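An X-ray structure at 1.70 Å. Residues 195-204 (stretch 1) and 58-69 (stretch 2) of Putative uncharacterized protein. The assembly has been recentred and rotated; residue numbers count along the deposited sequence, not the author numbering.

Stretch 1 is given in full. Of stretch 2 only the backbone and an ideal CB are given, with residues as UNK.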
ATOM      1  N   VAL A 195       5.761   9.848  -9.006  1.00 24.07           N
ATOM      2  CA  VAL A 195       6.956   9.598  -9.783  1.00 24.47           C
ATOM      3  C   VAL A 195       7.633   8.390  -9.187  1.00 24.21           C
ATOM      4  O   VAL A 195       7.811   8.300  -7.994  1.00 23.92           O
ATOM      5  CB  VAL A 195       7.939  10.794  -9.717  1.00 25.18           C
ATOM      6  CG1 VAL A 195       9.168  10.563 -10.574  1.00 26.98           C
ATOM      7  CG2 VAL A 195       7.211  12.055 -10.204  1.00 28.79           C
ATOM      8  N   MET A 196       7.932   7.415 -10.034  1.00 23.47           N
ATOM      9  CA  MET A 196       8.662   6.209  -9.637  1.00 23.26           C
ATOM     10  C   MET A 196      10.155   6.384  -9.955  1.00 23.22           C
ATOM     11  O   MET A 196      10.523   6.510 -11.140  1.00 23.18           O
ATOM     12  CB  MET A 196       8.046   5.001 -10.383  1.00 22.30           C
ATOM     13  CG  MET A 196       8.602   3.662  -9.880  1.00 23.54           C
ATOM     14  SD  MET A 196       7.928   2.214 -10.696  1.00 24.44           S
ATOM     15  CE  MET A 196       8.444   2.422 -12.433  1.00 26.44           C
ATOM     16  N   LYS A 197      11.016   6.380  -8.925  1.00 25.12           N
ATOM     17  CA  LYS A 197      12.439   6.709  -9.102  1.00 25.77           C
ATOM     18  C   LYS A 197      13.214   5.475  -8.770  1.00 26.38           C
ATOM     19  O   LYS A 197      13.163   4.998  -7.623  1.00 25.07           O
ATOM     20  CB  LYS A 197      12.863   7.860  -8.144  1.00 29.72           C
ATOM     21  CG  LYS A 197      12.065   9.161  -8.405  1.00 32.65           C
ATOM     22  CD  LYS A 197      12.463  10.247  -7.410  1.00 38.66           C
ATOM     23  CE  LYS A 197      11.892  11.598  -7.815  1.00 41.87           C
ATOM     24  NZ  LYS A 197      11.654  12.320  -6.533  1.00 43.77           N
ATOM     25  N   ASN A 198      13.906   4.873  -9.758  1.00 25.64           N
ATOM     26  CA  ASN A 198      14.574   3.623  -9.583  1.00 27.94           C
ATOM     27  C   ASN A 198      13.653   2.529  -9.112  1.00 26.89           C
ATOM     28  O   ASN A 198      14.085   1.654  -8.327  1.00 26.19           O
ATOM     29  CB  ASN A 198      15.755   3.809  -8.618  1.00 28.48           C
ATOM     30  CG  ASN A 198      16.744   4.868  -9.133  1.00 30.99           C
ATOM     31  OD1 ASN A 198      17.197   4.764 -10.236  1.00 29.76           O
ATOM     32  ND2 ASN A 198      17.075   5.857  -8.311  1.00 32.01           N
ATOM     33  N   GLY A 199      12.402   2.621  -9.513  1.00 25.53           N
ATOM     34  CA  GLY A 199      11.383   1.683  -9.025  1.00 24.72           C
ATOM     35  C   GLY A 199      10.704   2.023  -7.693  1.00 24.15           C
ATOM     36  O   GLY A 199       9.831   1.252  -7.246  1.00 22.50           O
ATOM     37  N   VAL A 200      11.109   3.130  -7.061  1.00 21.96           N
ATOM     38  CA  VAL A 200      10.701   3.485  -5.700  1.00 23.52           C
ATOM     39  C   VAL A 200       9.642   4.580  -5.769  1.00 22.58           C
ATOM     40  O   VAL A 200       9.867   5.648  -6.394  1.00 21.87           O
ATOM     41  CB  VAL A 200      11.866   4.042  -4.847  1.00 26.27           C
ATOM     42  CG1 VAL A 200      11.337   4.192  -3.405  1.00 27.56           C
ATOM     43  CG2 VAL A 200      13.015   3.023  -4.856  1.00 25.30           C
ATOM     44  N   ILE A 201       8.535   4.388  -5.083  1.00 23.67           N
ATOM     45  CA  ILE A 201       7.526   5.459  -5.001  1.00 22.38           C
ATOM     46  C   ILE A 201       7.432   5.826  -3.522  1.00 22.95           C
ATOM     47  O   ILE A 201       7.053   4.960  -2.673  1.00 23.67           O
ATOM     48  CB  ILE A 201       6.117   5.060  -5.506  1.00 25.23           C
ATOM     49  CG1 ILE A 201       6.178   4.734  -7.003  1.00 26.37           C
ATOM     50  CG2 ILE A 201       5.153   6.255  -5.355  1.00 26.43           C
ATOM     51  CD1 ILE A 201       4.962   4.073  -7.542  1.00 24.66           C
ATOM     52  N   THR A 202       7.776   7.081  -3.205  1.00 22.39           N
ATOM     53  CA  THR A 202       7.800   7.554  -1.781  1.00 22.97           C
ATOM     54  C   THR A 202       6.580   8.413  -1.613  1.00 26.41           C
ATOM     55  O   THR A 202       6.444   9.505  -2.272  1.00 26.54           O
ATOM     56  CB  THR A 202       9.080   8.337  -1.432  1.00 26.87           C
ATOM     57  OG1 THR A 202      10.184   7.550  -1.785  1.00 27.08           O
ATOM     58  CG2 THR A 202       9.238   8.661   0.099  1.00 27.57           C
ATOM     59  N   PHE A 203       5.682   7.963  -0.786  1.00 26.21           N
ATOM     60  CA  PHE A 203       4.417   8.639  -0.750  1.00 27.76           C
ATOM     61  C   PHE A 203       4.376   9.984  -0.036  1.00 31.41           C
ATOM     62  O   PHE A 203       5.029  10.165   0.977  1.00 31.95           O
ATOM     63  CB  PHE A 203       3.341   7.713  -0.175  1.00 27.67           C
ATOM     64  CG  PHE A 203       3.074   6.554  -1.082  1.00 27.71           C
ATOM     65  CD1 PHE A 203       2.302   6.705  -2.237  1.00 25.51           C
ATOM     66  CD2 PHE A 203       3.661   5.313  -0.792  1.00 27.77           C
ATOM     67  CE1 PHE A 203       2.103   5.646  -3.096  1.00 27.30           C
ATOM     68  CE2 PHE A 203       3.454   4.227  -1.644  1.00 32.04           C
ATOM     69  CZ  PHE A 203       2.657   4.396  -2.797  1.00 29.48           C
ATOM     70  N   LYS A 204       3.508  10.868  -0.559  1.00 31.45           N
ATOM     71  CA  LYS A 204       3.159  12.116   0.114  1.00 29.39           C
ATOM     72  C   LYS A 204       2.038  11.811   1.115  1.00 32.40           C
ATOM     73  O   LYS A 204       1.269  10.835   0.977  1.00 32.31           O
ATOM     74  CB  LYS A 204       2.673  13.171  -0.927  1.00 32.99           C
ATOM     75  CG  LYS A 204       3.801  13.720  -1.801  1.00 35.08           C
ATOM     76  CD  LYS A 204       3.407  14.946  -2.626  1.00 38.52           C
ATOM     77  CE  LYS A 204       4.724  15.558  -3.075  1.00 37.27           C
ATOM     78  NZ  LYS A 204       4.702  16.072  -4.447  1.00 43.49           N
ATOM     79  N   UNK A  58       0.452   3.386   8.255  1.00 21.52           N
ATOM     80  CA  UNK A  58       0.944   4.482   7.406  1.00 23.31           C
ATOM     81  C   UNK A  58       1.911   3.898   6.421  1.00 21.56           C
ATOM     82  O   UNK A  58       3.075   3.546   6.801  1.00 21.36           O
ATOM     83  CB  UNK A  58       1.605   5.593   8.224  1.00 23.31           C
ATOM     84  N   UNK A  59       1.499   3.818   5.169  1.00 21.01           N
ATOM     85  CA  UNK A  59       2.395   3.250   4.130  1.00 21.36           C
ATOM     86  C   UNK A  59       3.293   4.385   3.646  1.00 22.32           C
ATOM     87  O   UNK A  59       2.783   5.424   3.179  1.00 25.06           O
ATOM     88  CB  UNK A  59       1.610   2.635   2.969  1.00 21.36           C
ATOM     89  N   UNK A  60       4.602   4.213   3.729  1.00 19.99           N
ATOM     90  CA  UNK A  60       5.456   5.383   3.395  1.00 20.39           C
ATOM     91  C   UNK A  60       6.191   5.238   2.064  1.00 23.19           C
ATOM     92  O   UNK A  60       6.598   6.254   1.438  1.00 23.20           O
ATOM     93  CB  UNK A  60       6.485   5.608   4.504  1.00 20.39           C
ATOM     94  N   UNK A  61       6.391   4.002   1.625  1.00 22.88           N
ATOM     95  CA  UNK A  61       7.234   3.758   0.451  1.00 22.33           C
ATOM     96  C   UNK A  61       6.868   2.422  -0.180  1.00 22.49           C
ATOM     97  O   UNK A  61       6.487   1.456   0.563  1.00 19.86           O
ATOM     98  CB  UNK A  61       8.716   3.781   0.829  1.00 22.33           C
ATOM     99  N   UNK A  62       6.904   2.344  -1.508  1.00 22.62           N
ATOM    100  CA  UNK A  62       6.819   1.012  -2.194  1.00 22.13           C
ATOM    101  C   UNK A  62       7.869   0.866  -3.260  1.00 22.47           C
ATOM    102  O   UNK A  62       8.263   1.879  -3.878  1.00 20.90           O
ATOM    103  CB  UNK A  62       5.441   0.808  -2.826  1.00 22.13           C
ATOM    104  N   UNK A  63       8.409  -0.357  -3.418  1.00 24.35           N
ATOM    105  CA  UNK A  63       9.364  -0.642  -4.471  1.00 19.99           C
ATOM    106  C   UNK A  63       8.695  -1.579  -5.460  1.00 23.32           C
ATOM    107  O   UNK A  63       8.180  -2.674  -5.073  1.00 23.26           O
ATOM    108  CB  UNK A  63      10.654  -1.246  -3.913  1.00 19.99           C
ATOM    109  N   UNK A  64       8.607  -1.123  -6.709  1.00 21.56           N
ATOM    110  CA  UNK A  64       8.076  -1.936  -7.832  1.00 21.65           C
ATOM    111  C   UNK A  64       9.225  -2.755  -8.399  1.00 23.86           C
ATOM    112  O   UNK A  64      10.136  -2.219  -9.059  1.00 23.29           O
ATOM    113  CB  UNK A  64       7.445  -1.062  -8.918  1.00 21.65           C
ATOM    114  N   UNK A  65       9.238  -4.068  -8.097  1.00 21.17           N
ATOM    115  CA  UNK A  65      10.414  -4.890  -8.403  1.00 22.74           C
ATOM    116  C   UNK A  65      10.388  -5.385  -9.802  1.00 22.32           C
ATOM    117  O   UNK A  65      11.458  -5.532 -10.405  1.00 22.90           O
ATOM    118  CB  UNK A  65      10.517  -6.080  -7.447  1.00 22.74           C
ATOM    119  N   UNK A  66       9.186  -5.653 -10.338  1.00 21.91           N
ATOM    120  CA  UNK A  66       9.095  -6.357 -11.649  1.00 24.53           C
ATOM    121  C   UNK A  66       8.762  -5.409 -12.797  1.00 24.19           C
ATOM    122  O   UNK A  66       7.926  -4.478 -12.603  1.00 22.74           O
ATOM    123  CB  UNK A  66       8.034  -7.457 -11.586  1.00 24.53           C
ATOM    124  N   UNK A  67       9.333  -5.729 -13.968  1.00 23.88           N
ATOM    125  CA  UNK A  67       8.827  -5.202 -15.251  1.00 23.66           C
ATOM    126  C   UNK A  67       7.279  -5.033 -15.218  1.00 24.83           C
ATOM    127  O   UNK A  67       6.503  -5.954 -14.899  1.00 24.45           O
ATOM    128  CB  UNK A  67       9.230  -6.137 -16.393  1.00 23.66           C
ATOM    129  N   UNK A  68       6.808  -3.885 -15.677  1.00 23.76           N
ATOM    130  CA  UNK A  68       5.372  -3.619 -15.773  1.00 23.04           C
ATOM    131  C   UNK A  68       4.831  -4.256 -17.062  1.00 25.28           C
ATOM    132  O   UNK A  68       5.331  -3.929 -18.137  1.00 26.76           O
ATOM    133  CB  UNK A  68       5.092  -2.115 -15.748  1.00 23.04           C
ATOM    134  N   UNK A  69       3.885  -5.194 -16.919  1.00 25.09           N
ATOM    135  CA  UNK A  69       3.339  -5.968 -18.048  1.00 25.83           C
ATOM    136  C   UNK A  69       1.856  -6.008 -17.785  1.00 28.82           C
ATOM    137  O   UNK A  69       1.459  -5.931 -16.630  1.00 26.64           O
ATOM    138  CB  UNK A  69       3.943  -7.369 -18.169  1.00 25.83           C
TER

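Strand 200-202 runs antiparallel to strand 58-64, and a type I' turn from Lys197 to Val200 leads into it.

Position 58 lies beyond stretch 1, with nothing of it within 5.5 Å of the ideal CB. Many residues would suit; it is Ile58.

At position 59 the CB points sideways, 5.1 Å from Phe203 CD2. A modest apolar group could reach the ring. The residue is Val59, and its CG1 lies 4.1 Å from Phe203 CE2.

Position 60 points its CB away, so stretch 1 sets little demand on the side chain. Its backbone does the work: Phe203 N donates to the O of position 60 at 3.0 Å. The residue is Thr60. Water 1 donates to both Thr60 O (2.6 Å) and Phe203 O (2.7 Å), bridging two carbonyls that could not hydrogen bond to each other.

Position 61 pairs with Thr202 without backbone hydrogen bonds, and its CB shares a face with Val200 and Thr202. Val200 CG1 is 5.0 Å from the ideal CB, and the Thr202 hydroxyl is available. A long polar chain, or a beta-branched residue, would fit. It is Glu61. Thr202 OG1 donates to Glu61 OE2 at 3.0 Å, while Val200 CG1 packs 3.4 Å from Glu61 CD.

Position 62 is the hydrogen-bonded partner of Ile201. Its N donates to Ile201 O at 2.9 Å, and its O accepts from Ile201 N at 2.8 Å. The ideal CB lies 4.1 Å from Phe203 CE2, on the face with Ile201. Val, Ile or Leu would suit this apolar setting. The residue is Val62; its CG1 touches Phe203 CE2 at 3.6 Å and Ile201 CB at 3.8 Å.

The ideal CB of position 63 lies on the Val200 face, 5.0 Å from Val200 CG2. No charge is offered by stretch 1 here, so a beta-branched residue or a long chain with an aliphatic stem would do. It is Lys63. Its CG lies 4.2 Å from Val200 CG2, and NZ is hydrogen-bonded elsewhere in the structure.

Position 64 points its CB toward stretch 1, 3.8 Å from Met196 SD. Its N donates to Gly199 O at 2.7 Å. A compact apolar group is favoured. It is Val64: CB is 3.7 Å from Met196 SD, and CG2 is 4.4 Å from Ile201 CD1.

Positions 65, 66 and 67 meet no side-chain demand from stretch 1. They are Ile65, Asn66 and Gln67.

Position 68 points toward stretch 1 but from a distance, so a longer apolar chain could reach Met196 CE, though a shorter or polar one is not excluded by stretch 1. It is Ile68; its CD1 comes within 4.3 Å of Met196 CE.

Position 69 is out of reach and is Gln69.

Stretch 2 (58-69) IVTEVKVINQIQ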
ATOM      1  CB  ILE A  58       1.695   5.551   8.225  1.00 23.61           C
ATOM      2  CG1 ILE A  58       0.832   6.174   9.381  1.00 26.50           C
ATOM      3  CG2 ILE A  58       2.168   6.686   7.301  1.00 24.42           C
ATOM      4  CD1 ILE A  58      -0.553   6.642   8.954  1.00 26.44           C
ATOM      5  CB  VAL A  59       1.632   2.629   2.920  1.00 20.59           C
ATOM      6  CG1 VAL A  59       2.639   2.256   1.809  1.00 22.08           C
ATOM      7  CG2 VAL A  59       0.895   1.325   3.389  1.00 23.01           C
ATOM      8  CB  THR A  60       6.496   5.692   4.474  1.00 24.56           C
ATOM      9  OG1 THR A  60       7.357   4.559   4.665  1.00 23.50           O
ATOM     10  CG2 THR A  60       5.782   6.104   5.769  1.00 24.88           C
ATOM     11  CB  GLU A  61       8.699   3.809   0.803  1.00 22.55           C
ATOM     12  CG  GLU A  61       9.561   4.052  -0.424  1.00 25.58           C
ATOM     13  CD  GLU A  61      10.996   4.314  -0.011  1.00 28.06           C
ATOM     14  OE1 GLU A  61      11.696   3.375   0.326  1.00 26.38           O
ATOM     15  OE2 GLU A  61      11.412   5.487  -0.031  1.00 30.72           O
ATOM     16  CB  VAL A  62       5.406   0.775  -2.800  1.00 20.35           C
ATOM     17  CG1 VAL A  62       5.003   1.843  -3.890  1.00 22.60           C
ATOM     18  CG2 VAL A  62       5.299  -0.657  -3.406  1.00 20.79           C
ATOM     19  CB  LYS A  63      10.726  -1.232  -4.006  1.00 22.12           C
ATOM     20  CG  LYS A  63      11.390  -0.367  -2.931  1.00 23.17           C
ATOM     21  CD  LYS A  63      12.707  -0.949  -2.438  1.00 28.94           C
ATOM     22  CE  LYS A  63      13.726  -0.990  -3.458  1.00 33.05           C
ATOM     23  NZ  LYS A  63      15.043  -0.929  -2.706  1.00 40.25           N
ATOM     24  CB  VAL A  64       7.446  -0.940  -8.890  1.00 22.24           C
ATOM     25  CG1 VAL A  64       6.898  -1.713 -10.089  1.00 20.25           C
ATOM     26  CG2 VAL A  64       6.369  -0.080  -8.238  1.00 22.20           C
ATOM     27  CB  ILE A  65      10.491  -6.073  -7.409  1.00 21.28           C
ATOM     28  CG1 ILE A  65      10.658  -5.474  -5.976  1.00 23.29           C
ATOM     29  CG2 ILE A  65      11.739  -6.912  -7.742  1.00 23.99           C
ATOM     30  CD1 ILE A  65      11.857  -4.515  -5.788  1.00 25.18           C
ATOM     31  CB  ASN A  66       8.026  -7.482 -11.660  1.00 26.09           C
ATOM     32  CG  ASN A  66       8.484  -8.730 -10.926  1.00 30.38           C
ATOM     33  OD1 ASN A  66       9.609  -8.759 -10.408  1.00 27.24           O
ATOM     34  ND2 ASN A  66       7.590  -9.771 -10.836  1.00 26.60           N
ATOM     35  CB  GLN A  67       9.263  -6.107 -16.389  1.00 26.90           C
ATOM     36  CG  GLN A  67       8.726  -5.654 -17.734  1.00 28.15           C
ATOM     37  CD  GLN A  67       9.291  -6.507 -18.843  1.00 29.05           C
ATOM     38  OE1 GLN A  67      10.137  -7.386 -18.632  1.00 33.20           O
ATOM     39  NE2 GLN A  67       8.880  -6.221 -20.004  1.00 28.29           N
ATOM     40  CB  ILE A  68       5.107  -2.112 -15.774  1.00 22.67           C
ATOM     41  CG1 ILE A  68       5.435  -1.485 -14.372  1.00 24.12           C
ATOM     42  CG2 ILE A  68       3.650  -1.751 -16.157  1.00 21.95           C
ATOM     43  CD1 ILE A  68       5.582   0.014 -14.464  1.00 27.06           C
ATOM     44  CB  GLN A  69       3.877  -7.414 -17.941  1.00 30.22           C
ATOM     45  CG  GLN A  69       5.388  -7.560 -18.140  1.00 34.21           C
ATOM     46  CD  GLN A  69       5.804  -9.022 -18.273  1.00 42.85           C
ATOM     47  OE1 GLN A  69       5.924  -9.521 -19.377  1.00 46.83           O
ATOM     48  NE2 GLN A  69       6.003  -9.705 -17.158  1.00 41.49           N
TER
HETATM   49  O   HOH W   1       6.617   8.628   2.585  1.00 30.07           O
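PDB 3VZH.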